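Local coordinates for protein nitrite transporter NirC (Salmonella enterica subsp. enterica serovar Typhimurium, PDB 4FC4) that forms a pentameric FNT-family channel that carries nitrite into and out of the cell across the bacterial cytoplasmic membrane, at residues A13-R18 with G76-T81; L40-I45 with S198-T203; S140-K145 with D215-A220; C165-M170 with W184-A189. All blocks are in the same frame, centred on the assembly; numbering follows the deposited sequence.

Overall arrangement
The four contacts join helices and connecting loops of a single aquaporin-like FNT bundle, itself one of five subunits. Interactions 1 and 3 are the outer pair, with centres about 31 Å apart on opposite sides of the chain's centre. Interaction 2 lies between them and touches both: T81 and L79 pack on S198 and V199, while K145 lies beside N201. Interaction 4 touches interaction 1 through C165 against T81 and keeps about 8 Å, nearest atoms, from interaction 2. Along the chain, interaction 2 crosses interactions 1 and 3, and interaction 4 is nested inside both 2 and 3. Segments 76-81 and 198-203, which touch, both lie where membrane-spanning segments are broken, as is characteristic of FNT channels.

Interaction 1 of 4, residues A13-R18 with G76-T81; sequences AARIAR and GSELFT
R15 and E78 form a salt bridge with I16 lying beside it, and E78 gives up the most surface of the three. R15 and I16 belong to helix 3-22, while E78 sits in the non-helical stretch between helix 67-75 and helix 80-93, the break in a membrane span that marks FNT channels. The guanidinium arrives end-on, both terminal nitrogens directed at one oxygen: NH1 and NH2 of R15 lie 3.0 Å and 2.9 Å from OE2 of E78. NH2 takes the syn lone pair, whereas NH1 meets the oxygen nearly along the C-O bond, and both bonds are moderately bent (143° for NH1, 151° for NH2). OE2 lies in the guanidinium plane, and the two flat groups are nearly coplanar. Each chain carries a kink that serves this meeting, R15 at chi3 and E78 at chi2 (-73°). The second carboxylate oxygen turns elsewhere: OE1 of E78 rests 3.5 Å from CG1 of I16 and is hydrogen-bonded to H83 NE2. I16 in turn packs on I104 of helix 98-125, and R15 NH2 also reaches N12. A buried carboxylate is thus held through both oxygens, one by R15 and the other by H83, so its charge is probably well compensated and its rotation fixed, linking the N-terminal helix to the broken span.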
loop_
_atom_site.group_PDB
_atom_site.type_symbol
_atom_site.label_atom_id
_atom_site.label_comp_id
_atom_site.label_asym_id
_atom_site.label_seq_id
_atom_site.Cartn_x
_atom_site.Cartn_y
_atom_site.Cartn_z
ATOM N N ALA B 13 5.107 -24.645 -20.173
ATOM C CA ALA B 13 6.211 -24.911 -21.046
ATOM C C ALA B 13 5.716 -25.549 -22.353
ATOM O O ALA B 13 6.189 -25.157 -23.447
ATOM C CB ALA B 13 7.216 -25.772 -20.324
ATOM N N ALA B 14 4.771 -26.500 -22.247
ATOM C CA ALA B 14 4.094 -27.085 -23.443
ATOM C C ALA B 14 3.349 -26.041 -24.277
ATOM O O ALA B 14 3.367 -26.092 -25.509
ATOM C CB ALA B 14 3.182 -28.293 -23.107
ATOM N N ARG B 15 2.741 -25.081 -23.604
ATOM C CA ARG B 15 2.045 -23.978 -24.258
ATOM C C ARG B 15 3.004 -23.093 -25.007
ATOM O O ARG B 15 2.686 -22.690 -26.126
ATOM C CB ARG B 15 1.277 -23.118 -23.240
ATOM C CG ARG B 15 0.339 -22.108 -23.888
ATOM C CD ARG B 15 -0.050 -20.968 -22.952
ATOM N NE ARG B 15 1.068 -20.369 -22.216
ATOM C CZ ARG B 15 1.849 -19.365 -22.662
ATOM N NH1 ARG B 15 1.687 -18.860 -23.881
ATOM N NH2 ARG B 15 2.836 -18.886 -21.908
ATOM N N ILE B 16 4.148 -22.772 -24.370
ATOM C CA ILE B 16 5.220 -22.007 -25.006
ATOM C C ILE B 16 5.726 -22.756 -26.253
ATOM O O ILE B 16 5.816 -22.187 -27.337
ATOM C CB ILE B 16 6.371 -21.733 -24.015
ATOM C CG1 ILE B 16 5.959 -20.708 -22.948
ATOM C CG2 ILE B 16 7.650 -21.274 -24.743
ATOM C CD1 ILE B 16 6.883 -20.721 -21.743
ATOM N N ALA B 17 6.000 -24.051 -26.090
ATOM C CA ALA B 17 6.354 -24.914 -27.184
ATOM C C ALA B 17 5.333 -24.902 -28.299
ATOM O O ALA B 17 5.728 -24.890 -29.478
ATOM C CB ALA B 17 6.551 -26.327 -26.690
ATOM N N ARG B 18 4.032 -24.913 -27.955
ATOM C CA ARG B 18 2.987 -24.972 -29.015
ATOM C C ARG B 18 2.982 -23.644 -29.738
ATOM O O ARG B 18 2.890 -23.597 -30.976
ATOM C CB ARG B 18 1.572 -25.357 -28.506
ATOM C CG ARG B 18 1.418 -26.850 -28.189
ATOM C CD ARG B 18 -0.010 -27.277 -27.859
ATOM N NE ARG B 18 -0.506 -26.546 -26.702
ATOM C CZ ARG B 18 -0.341 -26.916 -25.437
ATOM N NH1 ARG B 18 -0.810 -26.150 -24.493
ATOM N NH2 ARG B 18 0.277 -28.053 -25.117
ATOM N N GLY B 76 0.654 -10.068 -20.078
ATOM C CA GLY B 76 0.908 -11.282 -20.871
ATOM C C GLY B 76 1.972 -10.988 -21.888
ATOM O O GLY B 76 1.878 -9.973 -22.590
ATOM N N SER B 77 3.034 -11.808 -21.904
ATOM C CA SER B 77 4.170 -11.723 -22.854
ATOM C C SER B 77 5.114 -12.948 -22.686
ATOM O O SER B 77 4.861 -13.806 -21.879
ATOM C CB SER B 77 4.926 -10.439 -22.583
ATOM O OG SER B 77 5.435 -10.479 -21.267
ATOM N N GLU B 78 6.218 -13.027 -23.404
ATOM C CA GLU B 78 7.193 -14.120 -23.131
ATOM C C GLU B 78 8.593 -13.615 -22.766
ATOM O O GLU B 78 9.207 -12.921 -23.544
ATOM C CB GLU B 78 7.241 -15.125 -24.292
ATOM C CG GLU B 78 5.855 -15.653 -24.632
ATOM C CD GLU B 78 5.262 -16.645 -23.598
ATOM O OE1 GLU B 78 5.996 -17.171 -22.713
ATOM O OE2 GLU B 78 4.048 -16.980 -23.714
ATOM N N LEU B 79 9.066 -13.950 -21.575
ATOM C CA LEU B 79 10.275 -13.385 -21.003
ATOM C C LEU B 79 11.296 -14.489 -20.924
ATOM O O LEU B 79 11.058 -15.533 -20.335
ATOM C CB LEU B 79 9.992 -12.827 -19.580
ATOM C CG LEU B 79 11.130 -12.023 -18.902
ATOM C CD1 LEU B 79 11.625 -10.896 -19.816
ATOM C CD2 LEU B 79 10.750 -11.491 -17.481
ATOM N N PHE B 80 12.455 -14.263 -21.530
ATOM C CA PHE B 80 13.440 -15.312 -21.614
ATOM C C PHE B 80 13.818 -15.800 -20.209
ATOM O O PHE B 80 13.980 -17.013 -20.013
ATOM C CB PHE B 80 14.676 -14.866 -22.416
ATOM C CG PHE B 80 15.936 -15.595 -22.026
ATOM C CD1 PHE B 80 16.720 -15.134 -20.952
ATOM C CD2 PHE B 80 16.319 -16.773 -22.697
ATOM C CE1 PHE B 80 17.870 -15.825 -20.573
ATOM C CE2 PHE B 80 17.462 -17.471 -22.308
ATOM C CZ PHE B 80 18.243 -16.998 -21.255
ATOM N N THR B 81 13.943 -14.883 -19.236
ATOM C CA THR B 81 14.481 -15.282 -17.924
ATOM C C THR B 81 13.522 -16.204 -17.204
ATOM O O THR B 81 13.936 -17.061 -16.453
ATOM C CB THR B 81 14.881 -14.076 -17.040
ATOM O OG1 THR B 81 13.775 -13.175 -16.966
ATOM C CG2 THR B 81 16.103 -13.342 -17.666
#

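Interaction 2 of 4, residues L40-I45 with S198-T203; sequences LGIILI and SVANMT
I42 of helix 24-51 leans over A200 and T203 of helix 198-209 and supplies most of what its own helix brings to the contact. The tight part is at A200. CG1 of I42 comes to 3.6 Å from the carbonyl O of A200, and the tip CD1 of I42 lies 4.0 Å from CB of A200, so one arm of the isoleucine covers both the methyl and the carbonyl of a single residue. A bend at chi2 (-70°) puts CD1, like CG1, against A200. Backbones approach most closely here as well, CA of I42 and CA of A200 being 6.8 Å apart. The small methyl of A200 suits this approach.

Around T203 the fit is looser. Its CG2 stands 4.2 Å from both CB and CG2 of I42, the two side chains running antiparallel past one another. It is the methyl of the threonine that faces I42, while OG1 lies beside the residue's own backbone N. I43 adds a little cover without a close touch. No hydrogen bond crosses the contact, and all three touching residues are buried, so even the slack side is enclosed by protein.

Helix 198-209 is the second half of a span interrupted between 192 and 198, a break characteristic of FNT channels, and I42 joins it to helix 24-51. Helix 98-125 lies alongside through S116, which meets T203, and Y123, which meets I43; F65 covers I42 from the loop before helix 67-75. Beyond helix 24-51, L163, Y195 and A192 of a second subunit pack on L40, I43 and L44.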
loop_
_atom_site.group_PDB
_atom_site.type_symbol
_atom_site.label_atom_id
_atom_site.label_comp_id
_atom_site.label_asym_id
_atom_site.label_seq_id
_atom_site.Cartn_x
_atom_site.Cartn_y
_atom_site.Cartn_z
ATOM N N LEU B 40 10.017 -0.262 -20.514
ATOM C CA LEU B 40 9.250 0.853 -20.048
ATOM C C LEU B 40 9.529 0.977 -18.538
ATOM O O LEU B 40 9.591 2.093 -18.004
ATOM C CB LEU B 40 7.736 0.655 -20.349
ATOM C CG LEU B 40 7.246 0.755 -21.841
ATOM C CD1 LEU B 40 5.869 0.159 -21.995
ATOM C CD2 LEU B 40 7.205 2.224 -22.328
ATOM N N GLY B 41 9.736 -0.150 -17.854
ATOM C CA GLY B 41 10.266 -0.130 -16.493
ATOM C C GLY B 41 11.648 0.518 -16.318
ATOM O O GLY B 41 11.878 1.302 -15.379
ATOM N N ILE B 42 12.587 0.191 -17.208
ATOM C CA ILE B 42 13.928 0.710 -17.099
ATOM C C ILE B 42 13.925 2.240 -17.351
ATOM O O ILE B 42 14.650 2.990 -16.693
ATOM C CB ILE B 42 14.877 0.091 -18.158
ATOM C CG1 ILE B 42 15.370 -1.291 -17.728
ATOM C CG2 ILE B 42 16.074 1.047 -18.342
ATOM C CD1 ILE B 42 16.356 -1.312 -16.534
ATOM N N ILE B 43 13.135 2.706 -18.319
ATOM C CA ILE B 43 13.088 4.128 -18.594
ATOM C C ILE B 43 12.585 4.811 -17.315
ATOM O O ILE B 43 13.174 5.822 -16.889
ATOM C CB ILE B 43 12.205 4.485 -19.816
ATOM C CG1 ILE B 43 12.803 3.869 -21.105
ATOM C CG2 ILE B 43 12.111 6.013 -19.926
ATOM C CD1 ILE B 43 11.891 3.818 -22.307
ATOM N N LEU B 44 11.573 4.214 -16.661
ATOM C CA LEU B 44 10.960 4.842 -15.485
ATOM C C LEU B 44 12.031 5.047 -14.410
ATOM O O LEU B 44 12.218 6.145 -13.874
ATOM C CB LEU B 44 9.795 4.011 -14.928
ATOM C CG LEU B 44 9.317 4.424 -13.512
ATOM C CD1 LEU B 44 9.000 5.928 -13.421
ATOM C CD2 LEU B 44 8.066 3.617 -13.150
ATOM N N ILE B 45 12.781 3.996 -14.120
ATOM C CA ILE B 45 13.603 4.065 -12.902
ATOM C C ILE B 45 14.883 4.836 -13.184
ATOM O O ILE B 45 15.392 5.491 -12.322
ATOM C CB ILE B 45 13.908 2.679 -12.308
ATOM C CG1 ILE B 45 14.743 1.847 -13.308
ATOM C CG2 ILE B 45 12.618 1.964 -11.895
ATOM C CD1 ILE B 45 15.443 0.664 -12.646
ATOM N N SER B 198 19.425 -9.755 -17.561
ATOM C CA SER B 198 19.862 -9.788 -18.999
ATOM C C SER B 198 18.937 -8.954 -19.937
ATOM O O SER B 198 19.391 -8.023 -20.607
ATOM C CB SER B 198 19.985 -11.235 -19.497
ATOM O OG SER B 198 18.692 -11.872 -19.543
ATOM N N VAL B 199 17.644 -9.267 -19.948
ATOM C CA VAL B 199 16.663 -8.518 -20.773
ATOM C C VAL B 199 16.564 -7.041 -20.352
ATOM O O VAL B 199 16.522 -6.127 -21.183
ATOM C CB VAL B 199 15.280 -9.225 -20.773
ATOM C CG1 VAL B 199 14.253 -8.464 -21.573
ATOM C CG2 VAL B 199 15.408 -10.639 -21.331
ATOM N N ALA B 200 16.527 -6.774 -19.067
ATOM C CA ALA B 200 16.481 -5.355 -18.642
ATOM C C ALA B 200 17.759 -4.602 -19.095
ATOM O O ALA B 200 17.692 -3.426 -19.424
ATOM C CB ALA B 200 16.284 -5.229 -17.132
ATOM N N ASN B 201 18.908 -5.278 -19.124
ATOM C CA ASN B 201 20.139 -4.639 -19.572
ATOM C C ASN B 201 20.072 -4.276 -21.053
ATOM O O ASN B 201 20.582 -3.245 -21.466
ATOM C CB ASN B 201 21.388 -5.498 -19.288
ATOM C CG ASN B 201 21.798 -5.538 -17.804
ATOM O OD1 ASN B 201 22.772 -6.256 -17.451
ATOM N ND2 ASN B 201 21.082 -4.828 -16.934
ATOM N N MET B 202 19.412 -5.119 -21.837
ATOM C CA MET B 202 19.195 -4.869 -23.264
ATOM C C MET B 202 18.629 -3.474 -23.510
ATOM O O MET B 202 19.137 -2.773 -24.391
ATOM C CB MET B 202 18.247 -5.900 -23.898
ATOM C CG MET B 202 18.733 -7.334 -23.896
ATOM S SD MET B 202 17.439 -8.521 -24.364
ATOM C CE MET B 202 18.363 -10.041 -24.252
ATOM N N THR B 203 17.603 -3.067 -22.760
ATOM C CA THR B 203 17.048 -1.729 -22.944
ATOM C C THR B 203 18.088 -0.675 -22.498
ATOM O O THR B 203 18.321 0.336 -23.160
ATOM C CB THR B 203 15.684 -1.518 -22.206
ATOM O OG1 THR B 203 14.643 -2.277 -22.845
ATOM C CG2 THR B 203 15.264 -0.055 -22.303
#

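Interaction 3 of 4, residues S140-K145 with D215-A220; sequences SVALAK and DAYTLA
Y217 carries CG opposite its backbone N (chi1 -179°), a torsion that stretches the phenol from its loop to A142 on helix 137-147. L143 takes the same kind of first torsion (chi1 169°), which carries its CD1 branch to A216. Y217 and L143 contribute about equally to the buried surface. CB of A142 lies 3.7 Å from CE1 of Y217 and approaches the ring obliquely, and CA of L143 is 4.2 Å from CD1 of Y217. One long side of the phenol therefore runs past the backbone of the helix, with the methyl of A142 in contact with it; CA of L143 and CA of Y217 are only 5.8 Å apart.

Helix 137-147 is a short helix inserted between the membrane helices 98-125 and 150-172, and segment 215-218 lies between helix 198-209 and the last span, 219-248. The contact thus brings together two connections of the FNT bundle, at its margin and far from the centre of the chain, with no other subunit touching either segment.

Beside the ring, CD1 of L143 touches A216 twice, 3.6 Å from its carbonyl O and 3.8 Å from its CB. This part is the more exposed, whereas Y217 is buried. The phenol OH is hydrogen-bonded to the carbonyl O of F205, which ties the end of the ring to helix 198-209, and W209 of that helix also packs on it. After Y217 the chain enters its last helix at T218, the N-cap, with OG1 bonded to G221 N.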
loop_
_atom_site.group_PDB
_atom_site.type_symbol
_atom_site.label_atom_id
_atom_site.label_comp_id
_atom_site.label_asym_id
_atom_site.label_seq_id
_atom_site.Cartn_x
_atom_site.Cartn_y
_atom_site.Cartn_z
ATOM N N SER B 140 26.682 6.322 -17.369
ATOM C CA SER B 140 27.665 5.858 -16.418
ATOM C C SER B 140 27.315 4.436 -15.929
ATOM O O SER B 140 28.195 3.587 -15.747
ATOM C CB SER B 140 27.873 6.856 -15.304
ATOM O OG SER B 140 26.659 7.109 -14.653
ATOM N N VAL B 141 26.035 4.131 -15.777
ATOM C CA VAL B 141 25.667 2.768 -15.332
ATOM C C VAL B 141 25.893 1.710 -16.436
ATOM O O VAL B 141 26.418 0.641 -16.152
ATOM C CB VAL B 141 24.244 2.723 -14.700
ATOM C CG1 VAL B 141 23.835 1.311 -14.269
ATOM C CG2 VAL B 141 24.225 3.632 -13.515
ATOM N N ALA B 142 25.564 2.032 -17.694
ATOM C CA ALA B 142 25.748 1.090 -18.831
ATOM C C ALA B 142 27.205 0.747 -18.980
ATOM O O ALA B 142 27.564 -0.432 -19.090
ATOM C CB ALA B 142 25.219 1.673 -20.128
ATOM N N LEU B 143 28.049 1.784 -18.935
ATOM C CA LEU B 143 29.505 1.597 -19.096
ATOM C C LEU B 143 30.045 0.722 -17.947
ATOM O O LEU B 143 30.730 -0.249 -18.202
ATOM C CB LEU B 143 30.243 2.946 -19.226
ATOM C CG LEU B 143 31.782 2.939 -19.129
ATOM C CD1 LEU B 143 32.434 2.294 -20.346
ATOM C CD2 LEU B 143 32.364 4.351 -18.892
ATOM N N ALA B 144 29.653 1.019 -16.703
ATOM C CA ALA B 144 30.105 0.206 -15.562
ATOM C C ALA B 144 29.666 -1.262 -15.747
ATOM O O ALA B 144 30.422 -2.200 -15.433
ATOM C CB ALA B 144 29.690 0.802 -14.193
ATOM N N LYS B 145 28.481 -1.466 -16.322
ATOM C CA LYS B 145 27.988 -2.838 -16.515
ATOM C C LYS B 145 28.822 -3.546 -17.571
ATOM O O LYS B 145 28.999 -4.760 -17.476
ATOM C CB LYS B 145 26.525 -2.890 -16.889
ATOM C CG LYS B 145 25.550 -2.665 -15.734
ATOM C CD LYS B 145 24.187 -2.294 -16.302
ATOM C CE LYS B 145 23.101 -2.190 -15.252
ATOM N NZ LYS B 145 22.903 -3.489 -14.602
ATOM N N ASP B 215 33.328 7.108 -25.658
ATOM C CA ASP B 215 33.972 6.202 -26.633
ATOM C C ASP B 215 34.353 4.876 -25.995
ATOM O O ASP B 215 34.519 3.863 -26.693
ATOM C CB ASP B 215 35.224 6.839 -27.237
ATOM C CG ASP B 215 35.056 8.311 -27.453
ATOM O OD1 ASP B 215 34.284 8.965 -26.680
ATOM O OD2 ASP B 215 35.716 8.818 -28.386
ATOM N N ALA B 216 34.510 4.903 -24.670
ATOM C CA ALA B 216 34.812 3.721 -23.878
ATOM C C ALA B 216 33.684 2.692 -23.962
ATOM O O ALA B 216 33.858 1.575 -23.524
ATOM C CB ALA B 216 35.114 4.110 -22.426
ATOM N N TYR B 217 32.545 3.068 -24.538
ATOM C CA TYR B 217 31.321 2.239 -24.546
ATOM C C TYR B 217 31.141 1.629 -25.927
ATOM O O TYR B 217 30.891 2.365 -26.889
ATOM C CB TYR B 217 30.101 3.128 -24.265
ATOM C CG TYR B 217 28.776 2.403 -24.223
ATOM C CD1 TYR B 217 28.456 1.570 -23.139
ATOM C CD2 TYR B 217 27.824 2.571 -25.231
ATOM C CE1 TYR B 217 27.251 0.894 -23.078
ATOM C CE2 TYR B 217 26.608 1.897 -25.189
ATOM C CZ TYR B 217 26.310 1.067 -24.097
ATOM O OH TYR B 217 25.105 0.372 -23.975
ATOM N N THR B 218 31.250 0.299 -26.022
ATOM C CA THR B 218 31.345 -0.387 -27.344
ATOM C C THR B 218 30.381 -1.580 -27.456
ATOM O O THR B 218 29.864 -2.060 -26.430
ATOM C CB THR B 218 32.759 -0.943 -27.604
ATOM O OG1 THR B 218 32.894 -2.147 -26.841
ATOM C CG2 THR B 218 33.865 0.076 -27.241
ATOM N N LEU B 219 30.152 -2.067 -28.674
ATOM C CA LEU B 219 29.254 -3.215 -28.845
ATOM C C LEU B 219 29.852 -4.476 -28.230
ATOM O O LEU B 219 29.126 -5.350 -27.718
ATOM C CB LEU B 219 28.947 -3.481 -30.303
ATOM C CG LEU B 219 28.080 -2.557 -31.127
ATOM C CD1 LEU B 219 28.712 -2.437 -32.511
ATOM C CD2 LEU B 219 26.657 -3.117 -31.193
ATOM N N ALA B 220 31.180 -4.574 -28.295
ATOM C CA ALA B 220 31.912 -5.626 -27.592
ATOM C C ALA B 220 31.659 -5.564 -26.048
ATOM O O ALA B 220 31.360 -6.593 -25.425
ATOM C CB ALA B 220 33.385 -5.577 -27.948
#

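Interaction 4 of 4, residues C165-M170 with W184-A189; sequences CLAIWM and WWCLLA
C186 meets A167 where helix 177-192 comes closest to helix 150-172. Helix 177-192 follows helix 150-172 in the chain and is the first half of the interrupted FNT span that resumes at 198. W184, the first residue of its segment, points away from the other helix and binds the carbonyl O of A63 through NE1. Its six-membered ring edge stands over the face of W185, with CZ3 of W184 3.6 Å above the W185 ring plane. W185 starts out toward helix 150-172, but its indole turns off, to pack on T64 of a third subunit.

C186 does the work. Its CB lies 3.6 Å from CB of A167, and CA of each is 5.8 Å from CA of the other. SG is set opposite the carbonyl carbon (chi1 -72°), which places it against the A167 backbone, 3.7 Å from N of A167. The thiol lies over the backbone at L166-A167, against the methyl of A167 and, more loosely, CB of L166, which is 4.3 Å from SG of C186. L187 follows and adds a little cover without touching; it packs on L69 of helix 67-75, which also touches A167. A189 closes the segment by meeting I67 of the third subunit, just as L166 and M170 meet its Y37 and I74.

No hydrogen bond joins the two segments. Cohesion rests on the close fit of small side chains, an alanine and a cysteine, which lets two membrane helices approach closely in a buried, apolar interior.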
loop_
_atom_site.group_PDB
_atom_site.type_symbol
_atom_site.label_atom_id
_atom_site.label_comp_id
_atom_site.label_asym_id
_atom_site.label_seq_id
_atom_site.Cartn_x
_atom_site.Cartn_y
_atom_site.Cartn_z
ATOM N N CYS B 165 12.644 -15.125 -11.033
ATOM C CA CYS B 165 11.935 -16.409 -10.953
ATOM C C CYS B 165 11.191 -16.638 -9.640
ATOM O O CYS B 165 10.135 -17.265 -9.639
ATOM C CB CYS B 165 12.855 -17.569 -11.232
ATOM S SG CYS B 165 13.241 -17.615 -12.992
ATOM N N LEU B 166 11.721 -16.152 -8.517
ATOM C CA LEU B 166 10.981 -16.250 -7.276
ATOM C C LEU B 166 9.659 -15.456 -7.360
ATOM O O LEU B 166 8.627 -15.913 -6.857
ATOM C CB LEU B 166 11.832 -15.828 -6.070
ATOM C CG LEU B 166 12.686 -17.022 -5.581
ATOM C CD1 LEU B 166 13.946 -16.567 -4.827
ATOM C CD2 LEU B 166 11.865 -18.020 -4.767
ATOM N N ALA B 167 9.681 -14.297 -8.038
ATOM C CA ALA B 167 8.501 -13.479 -8.208
ATOM C C ALA B 167 7.510 -14.239 -9.095
ATOM O O ALA B 167 6.322 -14.318 -8.804
ATOM C CB ALA B 167 8.891 -12.145 -8.822
ATOM N N ILE B 168 8.010 -14.868 -10.150
ATOM C CA ILE B 168 7.117 -15.586 -11.060
ATOM C C ILE B 168 6.429 -16.753 -10.376
ATOM O O ILE B 168 5.204 -16.941 -10.492
ATOM C CB ILE B 168 7.885 -16.062 -12.290
ATOM C CG1 ILE B 168 8.336 -14.818 -13.098
ATOM C CG2 ILE B 168 7.011 -17.006 -13.047
ATOM C CD1 ILE B 168 9.361 -15.127 -14.151
ATOM N N TRP B 169 7.236 -17.496 -9.624
ATOM C CA TRP B 169 6.831 -18.596 -8.770
ATOM C C TRP B 169 5.767 -18.180 -7.786
ATOM O O TRP B 169 4.676 -18.787 -7.740
ATOM C CB TRP B 169 8.062 -19.071 -8.017
ATOM C CG TRP B 169 7.877 -20.314 -7.169
ATOM C CD1 TRP B 169 7.760 -20.383 -5.788
ATOM C CD2 TRP B 169 7.810 -21.705 -7.634
ATOM N NE1 TRP B 169 7.611 -21.687 -5.377
ATOM C CE2 TRP B 169 7.632 -22.527 -6.436
ATOM C CE3 TRP B 169 7.863 -22.325 -8.885
ATOM C CZ2 TRP B 169 7.510 -23.913 -6.504
ATOM C CZ3 TRP B 169 7.741 -23.710 -8.949
ATOM C CH2 TRP B 169 7.570 -24.496 -7.790
ATOM N N MET B 170 6.077 -17.175 -6.965
ATOM C CA MET B 170 5.120 -16.715 -5.944
ATOM C C MET B 170 3.820 -16.198 -6.557
ATOM O O MET B 170 2.753 -16.377 -6.000
ATOM C CB MET B 170 5.738 -15.665 -5.035
ATOM C CG MET B 170 6.868 -16.147 -4.140
ATOM S SD MET B 170 7.407 -14.772 -3.110
ATOM C CE MET B 170 6.227 -14.896 -1.812
ATOM N N TRP B 184 6.631 -6.881 -6.779
ATOM C CA TRP B 184 7.216 -5.665 -6.246
ATOM C C TRP B 184 8.414 -5.953 -5.318
ATOM O O TRP B 184 9.488 -5.321 -5.436
ATOM C CB TRP B 184 6.121 -4.821 -5.518
ATOM C CG TRP B 184 6.739 -3.590 -4.881
ATOM C CD1 TRP B 184 7.155 -2.419 -5.535
ATOM C CD2 TRP B 184 7.154 -3.411 -3.468
ATOM N NE1 TRP B 184 7.750 -1.580 -4.676
ATOM C CE2 TRP B 184 7.719 -2.048 -3.397
ATOM C CE3 TRP B 184 7.062 -4.180 -2.294
ATOM C CZ2 TRP B 184 8.222 -1.509 -2.202
ATOM C CZ3 TRP B 184 7.535 -3.600 -1.074
ATOM C CH2 TRP B 184 8.125 -2.313 -1.039
ATOM N N TRP B 185 8.265 -6.925 -4.410
ATOM C CA TRP B 185 9.282 -7.229 -3.422
ATOM C C TRP B 185 10.508 -7.682 -4.110
ATOM O O TRP B 185 11.619 -7.261 -3.748
ATOM C CB TRP B 185 8.865 -8.328 -2.464
ATOM C CG TRP B 185 8.155 -7.879 -1.244
ATOM C CD1 TRP B 185 6.841 -8.184 -0.854
ATOM C CD2 TRP B 185 8.684 -7.037 -0.183
ATOM N NE1 TRP B 185 6.526 -7.620 0.343
ATOM C CE2 TRP B 185 7.593 -6.904 0.815
ATOM C CE3 TRP B 185 9.900 -6.370 0.034
ATOM C CZ2 TRP B 185 7.734 -6.098 1.969
ATOM C CZ3 TRP B 185 10.049 -5.595 1.205
ATOM C CH2 TRP B 185 8.986 -5.459 2.156
ATOM N N CYS B 186 10.346 -8.532 -5.116
ATOM C CA CYS B 186 11.535 -9.176 -5.704
ATOM C C CYS B 186 12.323 -8.229 -6.566
ATOM O O CYS B 186 13.541 -8.306 -6.618
ATOM C CB CYS B 186 11.134 -10.384 -6.547
ATOM S SG CYS B 186 10.596 -11.711 -5.498
ATOM N N LEU B 187 11.607 -7.366 -7.287
ATOM C CA LEU B 187 12.267 -6.338 -8.077
ATOM C C LEU B 187 12.899 -5.225 -7.187
ATOM O O LEU B 187 14.000 -4.809 -7.483
ATOM C CB LEU B 187 11.307 -5.808 -9.153
ATOM C CG LEU B 187 11.268 -6.698 -10.405
ATOM C CD1 LEU B 187 10.999 -8.179 -10.071
ATOM C CD2 LEU B 187 10.234 -6.121 -11.379
ATOM N N LEU B 188 12.248 -4.769 -6.096
ATOM C CA LEU B 188 13.005 -3.995 -5.055
ATOM C C LEU B 188 14.376 -4.639 -4.754
ATOM O O LEU B 188 15.439 -3.992 -4.780
ATOM C CB LEU B 188 12.195 -3.867 -3.771
ATOM C CG LEU B 188 12.833 -3.182 -2.552
ATOM C CD1 LEU B 188 13.357 -1.779 -2.873
ATOM C CD2 LEU B 188 11.800 -3.060 -1.459
ATOM N N ALA B 189 14.336 -5.947 -4.503
ATOM C CA ALA B 189 15.466 -6.655 -3.971
ATOM C C ALA B 189 16.560 -6.797 -5.065
ATOM O O ALA B 189 17.726 -6.551 -4.761
ATOM C CB ALA B 189 15.055 -8.045 -3.441
#